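Local atomic coordinates of putative adhesin (Komagataella phaffii, PDB entry 5FX8), a protein that is a putative cell-wall adhesin that may take part in cell-cell interaction, meeting partner proteins through salt bridges and hydrogen bonds. Residues C[147-152]-C[207-212]; C[167-172]-C[280-285]; C[197-202]-C[259-264]. All coordinates share one frame; numbering follows the deposited sequence.

Overall arrangement
All three contacts lie in the second cohesin-like domain of this N-terminal adhesin fragment. Contact 2 is part of its apolar interior, where strand 162-170 of one sheet faces strand 275-286 of the other through methyl groups. Contact 3 is buried too, but lies within a sheet, so backbone hydrogen bonds between strands 189-200 and 260-268 dominate. Contact 1 joins two loops and is only partly buried; two weak arginine-carbonyl bonds and a leucine methyl carry it. Strand 162-170 hydrogen-bonds to strand 260-268 and thereby connects contacts 2 and 3. A chain of salt bridges, Arg149-Asp168-Arg262-Asp208, ties the loops of contact 1 to this sheet.

Contact 1: residues C[147-152]-C[207-212]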
loop_
_atom_site.group_PDB
_atom_site.type_symbol
_atom_site.label_atom_id
_atom_site.label_comp_id
_atom_site.label_asym_id
_atom_site.label_seq_id
_atom_site.Cartn_x
_atom_site.Cartn_y
_atom_site.Cartn_z
ATOM N N LEU C 147 39.262 -17.525 -22.013
ATOM C CA LEU C 147 38.724 -16.254 -22.447
ATOM C C LEU C 147 38.777 -15.244 -21.316
ATOM O O LEU C 147 38.521 -15.573 -20.160
ATOM C CB LEU C 147 37.290 -16.445 -22.928
ATOM C CG LEU C 147 36.900 -16.339 -24.395
ATOM C CD1 LEU C 147 38.055 -16.635 -25.300
ATOM C CD2 LEU C 147 35.769 -17.298 -24.662
ATOM N N ASP C 148 39.118 -14.009 -21.653
ATOM C CA ASP C 148 39.166 -12.932 -20.675
ATOM C C ASP C 148 37.745 -12.559 -20.256
ATOM O O ASP C 148 36.992 -11.974 -21.039
ATOM C CB ASP C 148 39.897 -11.746 -21.283
ATOM C CG ASP C 148 40.086 -10.634 -20.314
ATOM O OD1 ASP C 148 39.771 -10.851 -19.145
ATOM O OD2 ASP C 148 40.578 -9.559 -20.698
ATOM N N ARG C 149 37.363 -12.892 -19.022
ATOM C CA ARG C 149 36.011 -12.635 -18.548
ATOM C C ARG C 149 35.971 -11.508 -17.537
ATOM O O ARG C 149 35.170 -11.542 -16.608
ATOM C CB ARG C 149 35.386 -13.890 -17.947
ATOM C CG ARG C 149 35.130 -15.024 -18.929
ATOM C CD ARG C 149 34.548 -14.498 -20.220
ATOM N NE ARG C 149 33.850 -15.513 -20.991
ATOM C CZ ARG C 149 33.357 -15.285 -22.195
ATOM N NH1 ARG C 149 33.514 -14.096 -22.730
ATOM N NH2 ARG C 149 32.719 -16.228 -22.861
ATOM N N SER C 150 36.832 -10.513 -17.701
ATOM C CA SER C 150 36.900 -9.367 -16.803
ATOM C C SER C 150 36.551 -8.062 -17.490
ATOM O O SER C 150 36.617 -7.009 -16.858
ATOM C CB SER C 150 38.302 -9.240 -16.202
ATOM O OG SER C 150 39.162 -8.547 -17.106
ATOM N N GLN C 151 36.216 -8.098 -18.760
ATOM C CA GLN C 151 35.846 -6.909 -19.492
ATOM C C GLN C 151 35.193 -7.368 -20.780
ATOM O O GLN C 151 35.246 -8.557 -21.098
ATOM C CB GLN C 151 37.068 -6.043 -19.756
ATOM C CG GLN C 151 38.176 -6.771 -20.449
ATOM C CD GLN C 151 39.308 -5.855 -20.822
ATOM O OE1 GLN C 151 39.110 -4.656 -20.949
ATOM N NE2 GLN C 151 40.506 -6.410 -20.994
ATOM N N PRO C 152 34.548 -6.487 -21.529
ATOM C CA PRO C 152 34.018 -6.896 -22.830
ATOM C C PRO C 152 35.136 -7.317 -23.769
ATOM O O PRO C 152 36.144 -6.626 -23.906
ATOM C CB PRO C 152 33.316 -5.635 -23.330
ATOM C CG PRO C 152 33.034 -4.870 -22.104
ATOM C CD PRO C 152 34.167 -5.110 -21.201
ATOM N N GLY C 207 36.661 -20.884 -20.683
ATOM C CA GLY C 207 35.839 -19.702 -20.528
ATOM C C GLY C 207 34.761 -19.525 -21.572
ATOM O O GLY C 207 34.174 -18.453 -21.647
ATOM N N ASP C 208 34.465 -20.549 -22.364
ATOM C CA ASP C 208 33.572 -20.425 -23.502
ATOM C C ASP C 208 32.278 -21.194 -23.265
ATOM O O ASP C 208 32.171 -22.010 -22.352
ATOM C CB ASP C 208 34.252 -20.926 -24.779
ATOM C CG ASP C 208 33.791 -20.190 -26.016
ATOM O OD1 ASP C 208 32.821 -19.401 -25.923
ATOM O OD2 ASP C 208 34.396 -20.404 -27.090
ATOM N N PHE C 209 31.283 -20.903 -24.095
ATOM C CA PHE C 209 29.997 -21.573 -24.045
ATOM C C PHE C 209 29.402 -21.514 -25.436
ATOM O O PHE C 209 29.735 -20.637 -26.234
ATOM C CB PHE C 209 29.056 -20.944 -23.003
ATOM C CG PHE C 209 28.588 -19.557 -23.349
ATOM C CD1 PHE C 209 29.409 -18.464 -23.162
ATOM C CD2 PHE C 209 27.323 -19.346 -23.845
ATOM C CE1 PHE C 209 28.983 -17.202 -23.473
ATOM C CE2 PHE C 209 26.903 -18.090 -24.162
ATOM C CZ PHE C 209 27.738 -17.017 -23.971
ATOM N N THR C 210 28.531 -22.474 -25.727
ATOM C CA THR C 210 27.859 -22.574 -27.022
ATOM C C THR C 210 26.359 -22.481 -26.822
ATOM O O THR C 210 25.727 -23.466 -26.409
ATOM C CB THR C 210 28.204 -23.883 -27.725
ATOM O OG1 THR C 210 29.607 -23.951 -27.937
ATOM C CG2 THR C 210 27.522 -23.951 -29.056
ATOM N N PRO C 211 25.740 -21.347 -27.120
ATOM C CA PRO C 211 24.288 -21.228 -26.942
ATOM C C PRO C 211 23.531 -22.181 -27.851
ATOM O O PRO C 211 23.934 -22.441 -28.984
ATOM C CB PRO C 211 24.010 -19.772 -27.315
ATOM C CG PRO C 211 25.320 -19.095 -27.222
ATOM C CD PRO C 211 26.347 -20.092 -27.574
ATOM N N GLN C 212 22.427 -22.706 -27.344
ATOM C CA GLN C 212 21.602 -23.626 -28.113
ATOM C C GLN C 212 20.627 -22.844 -28.982
ATOM O O GLN C 212 20.192 -21.754 -28.616
ATOM C CB GLN C 212 20.861 -24.565 -27.157
ATOM C CG GLN C 212 19.582 -25.190 -27.684
ATOM C CD GLN C 212 18.713 -25.754 -26.568
ATOM O OE1 GLN C 212 19.188 -25.995 -25.456
ATOM N NE2 GLN C 212 17.429 -25.955 -26.858
#
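Leu147 and Gly207 bring two irregular loops together, their CA atoms 4.9 Å apart, at a point where Gly207 turns its chain with a positive phi of 76°. Gly207 O is the focus of the contact. Arg149 grips it like a fork, with NE 3.0 Å and NH2 2.9 Å from Gly207 O; both bonds are weak because their N-H directions are well off line, as happens when two donors of one guanidinium share an acceptor. The stronger polar partner of Arg149 lies elsewhere: its NH1 makes a salt bridge to Asp168. The side chain is bent at chi2 (-43°), which turns CD back from an extended course. CD2 of Leu147 lies 3.6 Å from Gly207 O and 3.8 Å from Asp208 CG, and this methyl also sits above one face of the Arg149 guanidinium, offset toward its rim. NH2 of Arg149 lies in the plane of the Phe209 ring, at its edge, 3.9 Å from CE1 of Phe209; guanidinium and ring planes are 44° apart. The ring is engaged in a cation-pi contact with Arg262, so two arginines approach one aromatic group. Their like charges are close, and the carboxylates of Asp168 and Asp208, both salt-bridged to arginine, probably offset the repulsion. Asp208 OD1 bonds to Arg262 and also accepts from the backbone N of Phe209, which fixes the carboxylate near its own chain. On the other loop Asp148 OD1 takes the backbone N of Ser150, 3.3 Å away, in an Asx turn. The contact thus joins the loop leading into outermost strand 153-158 to the one following strand 189-200, where both meet at the end of a sheet of the beta-sandwich domain.

Contact 2: residues C[167-172]-C[280-285]; sequences VDIPGA and VNVDLT
Val167 and Ile169 meet Val280, Val282 and Leu284 with no ring, amide or carboxylate between them: between the two segments only methyl groups meet, and the nearby flat groups, the carboxylates of Asp168 and Asp283, are carried on the faces of their strands turned away from the interface. Asp168 is there held by salt bridges to Arg149 and Arg262, and Asp283 by a hydrogen bond to Ser296. The contacting side chains interlock in sequence. CG2 of Val167 meets CG1 of Val280 tip to tip at 4.0 Å, whereas CG1 of Val167 slides past CG2 of Val282, also at 4.0 Å, so that one valine touches two neighbours with different branches. With CG1 anti to the backbone N (chi1 -177°), that methyl lies beside the carbonyl carbon and reaches the later residue. Strands 162-170 and 275-286 belong to two different five-stranded antiparallel sheets, and this is the inside of the beta-sandwich they form. The axes of segments 167-170 and 280-285 come within 9.9 Å and run the same way, 18° apart, a small crossing that fits aligned packing of two sheets. Further along, Ile169 continues the pattern. Its CD1 points tip to tip at CG1 of Val282, 3.7 Å away, and its CG2 passes CD2 of Leu284 at 3.8 Å. CG1 of Ile169 is anti to the carbonyl carbon (chi1 -47°) and carries CD1 on from beside the backbone N, while CG2 lies beside the carbonyl carbon, which separates the two contacts along the strand. Val282 is thus shared, CG2 going to Val167 and CG1 to Ile169. Pro152 packs on both Ile169 and Val282 from the loop before strand 153-158, and Ile179 and Phe173 touch Ile169 and Leu284 respectively.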
loop_
_atom_site.group_PDB
_atom_site.type_symbol
_atom_site.label_atom_id
_atom_site.label_comp_id
_atom_site.label_asym_id
_atom_site.label_seq_id
_atom_site.Cartn_x
_atom_site.Cartn_y
_atom_site.Cartn_z
ATOM N N VAL C 167 30.484 -10.353 -29.396
ATOM C CA VAL C 167 30.838 -9.396 -28.359
ATOM C C VAL C 167 30.335 -9.975 -27.045
ATOM O O VAL C 167 29.124 -10.134 -26.850
ATOM C CB VAL C 167 30.237 -8.011 -28.623
ATOM C CG1 VAL C 167 30.687 -7.048 -27.565
ATOM C CG2 VAL C 167 30.638 -7.505 -30.002
ATOM N N ASP C 168 31.254 -10.323 -26.157
ATOM C CA ASP C 168 30.914 -10.897 -24.865
ATOM C C ASP C 168 30.979 -9.827 -23.788
ATOM O O ASP C 168 31.971 -9.105 -23.689
ATOM C CB ASP C 168 31.857 -12.040 -24.512
ATOM C CG ASP C 168 31.521 -13.309 -25.244
ATOM O OD1 ASP C 168 30.568 -13.288 -26.041
ATOM O OD2 ASP C 168 32.200 -14.334 -25.026
ATOM N N ILE C 169 29.925 -9.734 -22.984
ATOM C CA ILE C 169 29.873 -8.833 -21.840
ATOM C C ILE C 169 29.847 -9.685 -20.577
ATOM O O ILE C 169 28.876 -10.417 -20.345
ATOM C CB ILE C 169 28.652 -7.913 -21.885
ATOM C CG1 ILE C 169 28.483 -7.278 -23.269
ATOM C CG2 ILE C 169 28.767 -6.915 -20.754
ATOM C CD1 ILE C 169 29.463 -6.227 -23.577
ATOM N N PRO C 170 30.872 -9.626 -19.735
ATOM C CA PRO C 170 30.868 -10.432 -18.510
ATOM C C PRO C 170 30.121 -9.730 -17.381
ATOM O O PRO C 170 30.385 -8.568 -17.063
ATOM C CB PRO C 170 32.357 -10.578 -18.187
ATOM C CG PRO C 170 32.963 -9.383 -18.743
ATOM C CD PRO C 170 32.167 -8.981 -19.957
ATOM N N GLY C 171 29.174 -10.449 -16.779
ATOM C CA GLY C 171 28.516 -9.959 -15.587
ATOM C C GLY C 171 29.439 -9.834 -14.402
ATOM O O GLY C 171 29.177 -9.028 -13.512
ATOM N N ALA C 172 30.515 -10.581 -14.382
ATOM C CA ALA C 172 31.507 -10.446 -13.338
ATOM C C ALA C 172 32.258 -9.124 -13.385
ATOM O O ALA C 172 33.272 -8.993 -12.713
ATOM C CB ALA C 172 32.489 -11.606 -13.431
ATOM N N VAL C 280 34.400 -2.057 -32.229
ATOM C CA VAL C 280 33.223 -2.211 -31.398
ATOM C C VAL C 280 33.446 -1.366 -30.164
ATOM O O VAL C 280 34.322 -1.671 -29.353
ATOM C CB VAL C 280 32.963 -3.661 -31.004
ATOM C CG1 VAL C 280 31.872 -3.702 -29.992
ATOM C CG2 VAL C 280 32.547 -4.439 -32.183
ATOM N N ASN C 281 32.657 -0.315 -30.008
ATOM C CA ASN C 281 32.659 0.464 -28.781
ATOM C C ASN C 281 31.608 -0.099 -27.838
ATOM O O ASN C 281 30.460 -0.293 -28.232
ATOM C CB ASN C 281 32.375 1.927 -29.088
ATOM C CG ASN C 281 33.229 2.450 -30.201
ATOM O OD1 ASN C 281 32.925 2.261 -31.380
ATOM N ND2 ASN C 281 34.315 3.112 -29.841
ATOM N N VAL C 282 32.001 -0.381 -26.608
ATOM C CA VAL C 282 31.100 -0.913 -25.597
ATOM C C VAL C 282 31.162 0.010 -24.396
ATOM O O VAL C 282 32.239 0.222 -23.834
ATOM C CB VAL C 282 31.470 -2.347 -25.201
ATOM C CG1 VAL C 282 30.643 -2.788 -24.022
ATOM C CG2 VAL C 282 31.253 -3.264 -26.367
ATOM N N ASP C 283 30.024 0.576 -24.013
ATOM C CA ASP C 283 29.936 1.426 -22.832
ATOM C C ASP C 283 29.092 0.717 -21.788
ATOM O O ASP C 283 27.956 0.336 -22.068
ATOM C CB ASP C 283 29.334 2.779 -23.183
ATOM C CG ASP C 283 30.140 3.504 -24.218
ATOM O OD1 ASP C 283 30.030 3.160 -25.419
ATOM O OD2 ASP C 283 30.896 4.410 -23.827
ATOM N N LEU C 284 29.651 0.512 -20.608
ATOM C CA LEU C 284 28.954 -0.180 -19.540
ATOM C C LEU C 284 28.545 0.829 -18.487
ATOM O O LEU C 284 29.352 1.665 -18.078
ATOM C CB LEU C 284 29.831 -1.254 -18.906
ATOM C CG LEU C 284 30.318 -2.392 -19.777
ATOM C CD1 LEU C 284 31.110 -3.278 -18.912
ATOM C CD2 LEU C 284 29.167 -3.153 -20.338
ATOM N N THR C 285 27.295 0.760 -18.061
ATOM C CA THR C 285 26.831 1.542 -16.932
ATOM C C THR C 285 26.733 0.633 -15.720
ATOM O O THR C 285 26.140 -0.446 -15.784
ATOM C CB THR C 285 25.489 2.188 -17.223
ATOM O OG1 THR C 285 25.667 3.188 -18.224
ATOM C CG2 THR C 285 24.937 2.811 -15.969
#

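Contact 3: residues C[197-202]-C[259-264]; sequences YAVGSS and EVLRVS
Ala198 O receives the backbone N of Arg262 in a bond 2.8 Å long and nearly straight (171°), and the CA of Leu261 adds a weak CH contact to the same oxygen. In return Ala198 N donates to Arg262 O at 2.9 Å. Two residues on, the exchange is repeated: Gly200 N lies 3.1 Å from Val260 O, and Val260 N lies 2.9 Å from Gly200 O. Ala198-Arg262 and Gly200-Val260 are therefore hydrogen-bonded antiparallel pairs, alternating with the non-hydrogen-bonded pairs Tyr197-Val263 and Val199-Leu261. Strand 260-268 lies between 189-200 and 162-170 in the antiparallel sheet. On the face of Tyr197, Val199, Leu261 and Val263, CD1 of Leu261 touches two side chains, 3.5 Å from CD2 of Tyr197 and 3.9 Å from CG2 of Val199. At the strand end CG1 of Val199 lies 3.8 Å from CD of Glu259, the two side chains crossing obliquely, while OE1 of Glu259 is taken by the backbone N of Ala256. On the face of Ala198 and Arg262, the arginine leads away to Asp168 and Asp208, with which it forms salt bridges. Glu259 OE2 makes a long, weak ion pair with Arg410 of the manganese lipoxygenase chain. Backbone bonds thus fix the strand pairing, while the charged groups of Arg262 and Glu259 find their partners outside the two strands.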
loop_
_atom_site.group_PDB
_atom_site.type_symbol
_atom_site.label_atom_id
_atom_site.label_comp_id
_atom_site.label_asym_id
_atom_site.label_seq_id
_atom_site.Cartn_x
_atom_site.Cartn_y
_atom_site.Cartn_z
ATOM N N TYR C 197 21.362 -12.645 -29.656
ATOM C CA TYR C 197 22.122 -12.604 -28.423
ATOM C C TYR C 197 21.779 -13.831 -27.602
ATOM O O TYR C 197 20.799 -14.521 -27.859
ATOM C CB TYR C 197 21.870 -11.312 -27.633
ATOM C CG TYR C 197 20.578 -11.290 -26.843
ATOM C CD1 TYR C 197 19.382 -10.898 -27.434
ATOM C CD2 TYR C 197 20.560 -11.650 -25.504
ATOM C CE1 TYR C 197 18.204 -10.885 -26.720
ATOM C CE2 TYR C 197 19.402 -11.639 -24.783
ATOM C CZ TYR C 197 18.212 -11.254 -25.387
ATOM O OH TYR C 197 17.042 -11.241 -24.645
ATOM N N ALA C 198 22.619 -14.106 -26.618
ATOM C CA ALA C 198 22.394 -15.202 -25.707
ATOM C C ALA C 198 23.008 -14.830 -24.377
ATOM O O ALA C 198 23.898 -13.991 -24.303
ATOM C CB ALA C 198 23.004 -16.494 -26.232
ATOM N N VAL C 199 22.529 -15.468 -23.320
ATOM C CA VAL C 199 23.073 -15.285 -21.984
ATOM C C VAL C 199 23.374 -16.666 -21.423
ATOM O O VAL C 199 22.460 -17.477 -21.254
ATOM C CB VAL C 199 22.107 -14.527 -21.060
ATOM C CG1 VAL C 199 22.777 -14.217 -19.757
ATOM C CG2 VAL C 199 21.621 -13.250 -21.698
ATOM N N GLY C 200 24.641 -16.939 -21.143
ATOM C CA GLY C 200 25.053 -18.218 -20.611
ATOM C C GLY C 200 25.697 -18.055 -19.251
ATOM O O GLY C 200 26.246 -17.004 -18.930
ATOM N N SER C 201 25.621 -19.108 -18.449
ATOM C CA SER C 201 26.194 -19.086 -17.118
ATOM C C SER C 201 27.153 -20.229 -16.833
ATOM O O SER C 201 27.788 -20.219 -15.778
ATOM C CB SER C 201 25.085 -19.110 -16.067
ATOM O OG SER C 201 24.231 -20.212 -16.314
ATOM N N SER C 202 27.283 -21.204 -17.721
ATOM C CA SER C 202 28.156 -22.340 -17.464
ATOM C C SER C 202 29.635 -21.987 -17.609
ATOM O O SER C 202 30.329 -21.775 -16.609
ATOM C CB SER C 202 27.828 -23.465 -18.425
ATOM O OG SER C 202 28.325 -23.098 -19.699
ATOM N N GLU C 259 27.151 -14.671 -15.229
ATOM C CA GLU C 259 26.582 -14.762 -16.558
ATOM C C GLU C 259 27.421 -13.967 -17.547
ATOM O O GLU C 259 28.149 -13.049 -17.176
ATOM C CB GLU C 259 25.134 -14.272 -16.559
ATOM C CG GLU C 259 24.141 -15.300 -16.040
ATOM C CD GLU C 259 22.725 -14.765 -16.013
ATOM O OE1 GLU C 259 22.584 -13.527 -16.027
ATOM O OE2 GLU C 259 21.760 -15.569 -15.979
ATOM N N VAL C 260 27.333 -14.358 -18.817
ATOM C CA VAL C 260 27.968 -13.644 -19.917
ATOM C C VAL C 260 26.914 -13.392 -20.981
ATOM O O VAL C 260 26.252 -14.332 -21.428
ATOM C CB VAL C 260 29.159 -14.423 -20.515
ATOM C CG1 VAL C 260 29.599 -13.805 -21.808
ATOM C CG2 VAL C 260 30.326 -14.420 -19.581
ATOM N N LEU C 261 26.742 -12.127 -21.360
ATOM C CA LEU C 261 25.931 -11.745 -22.511
ATOM C C LEU C 261 26.766 -11.802 -23.782
ATOM O O LEU C 261 27.816 -11.168 -23.866
ATOM C CB LEU C 261 25.378 -10.329 -22.345
ATOM C CG LEU C 261 24.671 -9.774 -23.575
ATOM C CD1 LEU C 261 23.464 -10.571 -23.810
ATOM C CD2 LEU C 261 24.274 -8.372 -23.338
ATOM N N ARG C 262 26.283 -12.518 -24.784
ATOM C CA ARG C 262 27.002 -12.664 -26.041
ATOM C C ARG C 262 26.133 -12.153 -27.173
ATOM O O ARG C 262 25.062 -12.698 -27.429
ATOM C CB ARG C 262 27.400 -14.122 -26.277
ATOM C CG ARG C 262 27.904 -14.419 -27.679
ATOM C CD ARG C 262 28.651 -15.722 -27.729
ATOM N NE ARG C 262 29.939 -15.583 -27.069
ATOM C CZ ARG C 262 30.745 -16.596 -26.811
ATOM N NH1 ARG C 262 30.384 -17.821 -27.161
ATOM N NH2 ARG C 262 31.904 -16.387 -26.205
ATOM N N VAL C 263 26.591 -11.120 -27.859
ATOM C CA VAL C 263 25.882 -10.602 -29.012
ATOM C C VAL C 263 26.574 -11.087 -30.275
ATOM O O VAL C 263 27.795 -10.992 -30.400
ATOM C CB VAL C 263 25.808 -9.071 -28.973
ATOM C CG1 VAL C 263 25.009 -8.575 -30.151
ATOM C CG2 VAL C 263 25.163 -8.634 -27.707
ATOM N N SER C 264 25.799 -11.600 -31.214
ATOM C CA SER C 264 26.326 -12.126 -32.461
ATOM C C SER C 264 25.765 -11.317 -33.616
ATOM O O SER C 264 24.551 -11.167 -33.724
ATOM C CB SER C 264 25.960 -13.598 -32.604
ATOM O OG SER C 264 26.284 -14.097 -33.876
#